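PDB 4AKM: lysosome-associated membrane glycoprotein 3 from Homo sapiens, which takes part in the fusion of lysosomes with autophagosomes and in the unfolded protein response, and is represented here by the membrane-proximal part of its luminal region. Local coordinates for residues D136-A141 against D147-V152; V27-S32 against P36-N41. One frame throughout, in Å; residues are numbered along the deposited sequence.

Contact 1: D136-A141 against D147-V152; sequences DVQLQA and DHFGNV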
# COMPACT_ATOMS: atom_id res chain seq x y z
N ASP A 136 -5.90 4.72 -8.19
CA ASP A 136 -6.30 3.58 -9.04
C ASP A 136 -6.34 2.25 -8.29
O ASP A 136 -6.04 1.20 -8.85
CB ASP A 136 -5.39 3.48 -10.26
CG ASP A 136 -5.66 4.58 -11.26
OD1 ASP A 136 -6.83 4.71 -11.68
OD2 ASP A 136 -4.72 5.32 -11.61
N VAL A 137 -6.71 2.32 -7.02
CA VAL A 137 -6.69 1.17 -6.15
C VAL A 137 -7.83 0.20 -6.41
O VAL A 137 -9.00 0.58 -6.41
CB VAL A 137 -6.77 1.60 -4.66
CG1 VAL A 137 -6.83 0.39 -3.75
CG2 VAL A 137 -5.59 2.50 -4.30
N GLN A 138 -7.49 -1.06 -6.64
CA GLN A 138 -8.42 -2.16 -6.45
C GLN A 138 -7.68 -3.32 -5.81
O GLN A 138 -6.74 -3.85 -6.39
CB GLN A 138 -9.06 -2.60 -7.75
CG GLN A 138 -10.11 -3.68 -7.54
CD GLN A 138 -11.13 -3.74 -8.65
OE1 GLN A 138 -11.04 -2.99 -9.63
NE2 GLN A 138 -12.10 -4.63 -8.51
N LEU A 139 -8.10 -3.73 -4.63
CA LEU A 139 -7.41 -4.78 -3.91
C LEU A 139 -8.37 -5.74 -3.21
O LEU A 139 -9.57 -5.49 -3.14
CB LEU A 139 -6.40 -4.20 -2.91
CG LEU A 139 -6.86 -3.20 -1.85
CD1 LEU A 139 -7.53 -3.88 -0.65
CD2 LEU A 139 -5.69 -2.34 -1.39
N GLN A 140 -7.81 -6.83 -2.69
CA GLN A 140 -8.56 -7.83 -1.96
C GLN A 140 -7.57 -8.68 -1.18
O GLN A 140 -6.47 -8.98 -1.66
CB GLN A 140 -9.39 -8.69 -2.91
CG GLN A 140 -10.35 -9.65 -2.22
CD GLN A 140 -11.40 -10.21 -3.16
OE1 GLN A 140 -11.70 -9.63 -4.20
NE2 GLN A 140 -11.97 -11.36 -2.79
N ALA A 141 -7.96 -9.08 0.03
CA ALA A 141 -7.10 -9.89 0.89
C ALA A 141 -7.88 -10.99 1.61
O ALA A 141 -9.09 -10.88 1.82
CB ALA A 141 -6.37 -9.00 1.89
N ASP A 147 -9.65 -16.69 -8.00
CA ASP A 147 -8.70 -15.65 -8.42
C ASP A 147 -9.37 -14.43 -9.06
O ASP A 147 -8.81 -13.80 -9.95
CB ASP A 147 -7.65 -16.23 -9.37
CG ASP A 147 -6.83 -17.33 -8.74
OD1 ASP A 147 -7.24 -17.82 -7.66
OD2 ASP A 147 -5.79 -17.71 -9.31
N HIS A 148 -10.58 -14.11 -8.60
CA HIS A 148 -11.30 -12.95 -9.10
C HIS A 148 -11.60 -11.96 -7.99
O HIS A 148 -11.65 -12.33 -6.81
CB HIS A 148 -12.62 -13.37 -9.76
CG HIS A 148 -12.44 -14.14 -11.03
ND1 HIS A 148 -12.53 -15.51 -11.09
CD2 HIS A 148 -12.19 -13.72 -12.30
CE1 HIS A 148 -12.34 -15.91 -12.34
NE2 HIS A 148 -12.13 -14.84 -13.09
N PHE A 149 -11.79 -10.70 -8.37
CA PHE A 149 -12.20 -9.67 -7.42
C PHE A 149 -13.62 -9.92 -6.91
O PHE A 149 -14.51 -10.27 -7.68
CB PHE A 149 -12.08 -8.28 -8.06
CG PHE A 149 -10.68 -7.73 -8.07
CD1 PHE A 149 -10.02 -7.47 -6.89
CD2 PHE A 149 -10.03 -7.47 -9.27
CE1 PHE A 149 -8.73 -6.96 -6.89
CE2 PHE A 149 -8.75 -6.97 -9.28
CZ PHE A 149 -8.09 -6.71 -8.09
N GLY A 150 -13.81 -9.72 -5.61
CA GLY A 150 -15.09 -9.98 -4.97
C GLY A 150 -16.22 -9.04 -5.38
O GLY A 150 -16.16 -8.38 -6.42
N ASN A 151 -17.24 -8.99 -4.53
CA ASN A 151 -18.46 -8.23 -4.81
C ASN A 151 -18.28 -6.71 -4.87
O ASN A 151 -19.26 -5.97 -5.00
CB ASN A 151 -19.56 -8.59 -3.80
CG ASN A 151 -20.96 -8.56 -4.39
OD1 ASN A 151 -21.19 -7.93 -5.43
ND2 ASN A 151 -21.89 -9.24 -3.73
N VAL A 152 -17.03 -6.25 -4.76
CA VAL A 152 -16.67 -4.83 -4.90
C VAL A 152 -17.27 -3.88 -3.85
O VAL A 152 -18.28 -4.18 -3.21
CB VAL A 152 -16.92 -4.30 -6.36
CG1 VAL A 152 -18.15 -3.41 -6.43
CG2 VAL A 152 -15.69 -3.58 -6.89
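Phe149 packs against Gln138 and Gln140 in a contact between a strand and the tail that returns across it, on the outside of the curled antiparallel sheet of the beta-prism domain characteristic of LAMP luminal regions. Strand 137-141 belongs to this sheet, where its neighbours are strands 14-27 and 116-118; residues 147-152 have no regular secondary structure. Alternation along the strand does the sorting: Gln138 and Gln140 turn toward the tail, while Leu139 between them points the other way, to Ala19 and Phe108. The tail goes on to Cys155, whose disulfide to Cys118 ties it to the adjacent strand.

Gln138 packs along its length, CG over the centre of the Phe149 ring and the amide NE2 over the same ring near its CG. Gln138 CG lies anti to the backbone N (chi1 -176°) and the chain continues extended, which lays the side chain across one face of the ring. A CH-pi contact results, CG standing 3.6 Å from the ring centroid and only 13° off the ring normal. The amide follows the ring without being parallel to it: the planes are 33° apart, and NE2 sits 3.4 Å from Phe149 CG. Lys18 and Glu20 of strand 14-27 also touch Phe149. Val152 joins at the margin, its CG2 4.1 Å from Gln138 NE2.

Gln140 meets the tail through polar atoms instead. Its amide bridges two points of the chain beyond the strand, NE2 donating to the carbonyl oxygen of Asp143 while OE1, near the plane of the Phe149 ring at its edge, accepts a hydrogen bond from Gly150 N.

Contact 2: V27-S32 against P36-N41; sequences VQDKES and PRRYFN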
# COMPACT_ATOMS: atom_id res chain seq x y z
N VAL A 27 8.15 13.32 0.10
CA VAL A 27 8.98 13.74 1.23
C VAL A 27 9.13 15.26 1.32
O VAL A 27 9.35 15.94 0.32
CB VAL A 27 10.37 13.01 1.31
CG1 VAL A 27 10.31 11.66 0.62
CG2 VAL A 27 11.49 13.87 0.72
N GLN A 28 9.00 15.78 2.53
CA GLN A 28 9.08 17.21 2.78
C GLN A 28 10.50 17.63 3.16
O GLN A 28 10.86 17.64 4.34
CB GLN A 28 8.11 17.61 3.88
CG GLN A 28 7.32 18.87 3.59
CD GLN A 28 5.95 18.86 4.23
OE1 GLN A 28 4.94 19.12 3.57
NE2 GLN A 28 5.91 18.56 5.52
N ASP A 29 11.30 17.96 2.15
CA ASP A 29 12.70 18.35 2.34
C ASP A 29 12.83 19.54 3.28
O ASP A 29 13.64 19.52 4.21
CB ASP A 29 13.33 18.73 1.00
CG ASP A 29 13.52 17.54 0.09
OD1 ASP A 29 13.94 16.48 0.60
OD2 ASP A 29 13.25 17.67 -1.12
N LYS A 30 12.03 20.57 3.03
CA LYS A 30 12.17 21.84 3.72
C LYS A 30 11.23 21.92 4.92
O LYS A 30 10.14 21.34 4.91
CB LYS A 30 11.89 22.99 2.76
CG LYS A 30 12.18 22.66 1.29
CD LYS A 30 13.67 22.49 1.00
CE LYS A 30 13.89 22.11 -0.46
NZ LYS A 30 15.33 21.92 -0.81
N GLU A 31 11.65 22.64 5.95
CA GLU A 31 10.86 22.77 7.18
C GLU A 31 9.62 23.61 6.90
O GLU A 31 8.60 23.48 7.59
CB GLU A 31 11.70 23.39 8.29
CG GLU A 31 13.16 22.93 8.32
CD GLU A 31 13.31 21.43 8.59
OE1 GLU A 31 13.09 21.01 9.75
OE2 GLU A 31 13.66 20.68 7.65
N SER A 32 9.71 24.46 5.89
CA SER A 32 8.56 25.23 5.43
C SER A 32 7.56 24.31 4.74
O SER A 32 7.90 23.61 3.79
CB SER A 32 9.00 26.34 4.47
OG SER A 32 7.88 27.08 4.01
N PRO A 36 8.43 23.41 -1.90
CA PRO A 36 8.31 22.21 -2.73
C PRO A 36 8.73 20.93 -1.99
O PRO A 36 9.50 20.95 -1.03
CB PRO A 36 9.28 22.48 -3.88
CG PRO A 36 9.29 23.95 -4.00
CD PRO A 36 9.18 24.47 -2.59
N ARG A 37 8.19 19.82 -2.48
CA ARG A 37 8.45 18.53 -1.88
C ARG A 37 9.04 17.60 -2.93
O ARG A 37 8.89 17.83 -4.13
CB ARG A 37 7.16 17.96 -1.31
CG ARG A 37 6.79 18.52 0.06
CD ARG A 37 5.38 19.07 0.09
NE ARG A 37 4.46 18.29 -0.74
CZ ARG A 37 3.14 18.40 -0.72
NH1 ARG A 37 2.54 19.26 0.10
NH2 ARG A 37 2.40 17.63 -1.52
N ARG A 38 9.73 16.56 -2.48
CA ARG A 38 10.28 15.56 -3.39
C ARG A 38 9.23 14.48 -3.65
O ARG A 38 8.66 13.91 -2.72
CB ARG A 38 11.57 14.97 -2.82
CG ARG A 38 12.52 14.41 -3.88
CD ARG A 38 13.94 14.28 -3.34
NE ARG A 38 14.48 15.56 -2.88
CZ ARG A 38 15.71 15.75 -2.42
NH1 ARG A 38 16.56 14.73 -2.34
NH2 ARG A 38 16.10 16.95 -2.02
N TYR A 39 8.95 14.23 -4.92
CA TYR A 39 8.00 13.20 -5.29
C TYR A 39 8.73 11.95 -5.79
O TYR A 39 9.76 12.05 -6.45
CB TYR A 39 7.04 13.72 -6.36
CG TYR A 39 6.03 14.73 -5.84
CD1 TYR A 39 6.39 16.06 -5.62
CD2 TYR A 39 4.73 14.35 -5.55
CE1 TYR A 39 5.46 16.98 -5.14
CE2 TYR A 39 3.80 15.26 -5.07
CZ TYR A 39 4.17 16.58 -4.87
OH TYR A 39 3.25 17.48 -4.39
N PHE A 40 8.21 10.78 -5.44
CA PHE A 40 8.75 9.55 -5.98
C PHE A 40 7.67 8.56 -6.38
O PHE A 40 6.94 8.05 -5.53
CB PHE A 40 9.71 8.85 -5.01
CG PHE A 40 10.15 7.51 -5.49
CD1 PHE A 40 11.11 7.41 -6.49
CD2 PHE A 40 9.58 6.35 -5.00
CE1 PHE A 40 11.52 6.18 -6.97
CE2 PHE A 40 9.98 5.10 -5.47
CZ PHE A 40 10.95 5.02 -6.45
N ASN A 41 7.59 8.27 -7.67
CA ASN A 41 6.61 7.33 -8.18
C ASN A 41 7.10 5.89 -8.07
O ASN A 41 8.15 5.54 -8.62
CB ASN A 41 6.28 7.66 -9.63
CG ASN A 41 5.56 8.99 -9.78
OD1 ASN A 41 5.32 9.70 -8.79
ND2 ASN A 41 5.20 9.33 -11.01
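Val27 and Arg38 face each other as an antiparallel hydrogen-bonded pair, and the backbone supplies the first kind of interaction. Val27 N donates to Arg38 O at 2.9 Å, and Arg38 N returns a bond of the same length to Val27 O. The ladder continues on one side, where Phe40 bonds to Leu25; on the other the chains stay close through Gln28 and Arg37 and separate only after them.

Apolar contacts come second. Val27 CG2 meets Arg38 CB at 3.7 Å, their side chains sharing a sheet face, and Val27 also touches Leu89 and Tyr98 of the second sheet. Gln28 and Arg37 run side by side in the same direction, so that methylene packs on methylene, Gln28 CG being 3.6 Å from Arg37 CG. Strands 14-27 and 38-41, consecutive in the chain and paired antiparallel, form a beta-hairpin with a long connection, a peripheral part of the curled sheet of the LAMP beta prism.

Charge provides the third kind. Asp29, just past the end of its strand, forms a salt bridge with Arg38, OD2 lying 3.0 Å from NE and 3.1 Å from NH2. Both hydrogen bonds are weak, because the carboxylate does not meet the guanidinium squarely: the planes are 58° apart and OD1 stands above one face, offset toward the rim. A bend at chi3 (-59°) turns the Arg38 group back to this position, while its NH1 is held by the carbonyl oxygen of Asp93. Lys30 NZ lies 5.2 Å from Arg38 NH2, and the Asp29 carboxylate probably offsets the two like charges. At the neighbouring position Arg37 NH2 makes a weak hydrogen bond to Tyr39 OH.

Strand 14-27 is the common element of the two contacts: it pairs with strand 137-141 through Lys18 and Glu20, and with strand 38-41 near its end, at Leu25 and Val27. Both contacts therefore reach one sheet, yet they lie on opposite sides of the chain's centre, their own centres 32 Å apart and their nearest atoms about 11 Å apart. Along the chain they follow in series, 27-41 closing before 136-152 begins. The glycan on Asn70 is not part of either contact; its sugar is about 14 Å from the Leu139 side chain. Bound iridium ions lie about 11 Å from the Leu139 side chain and about 8 Å from that of Val27.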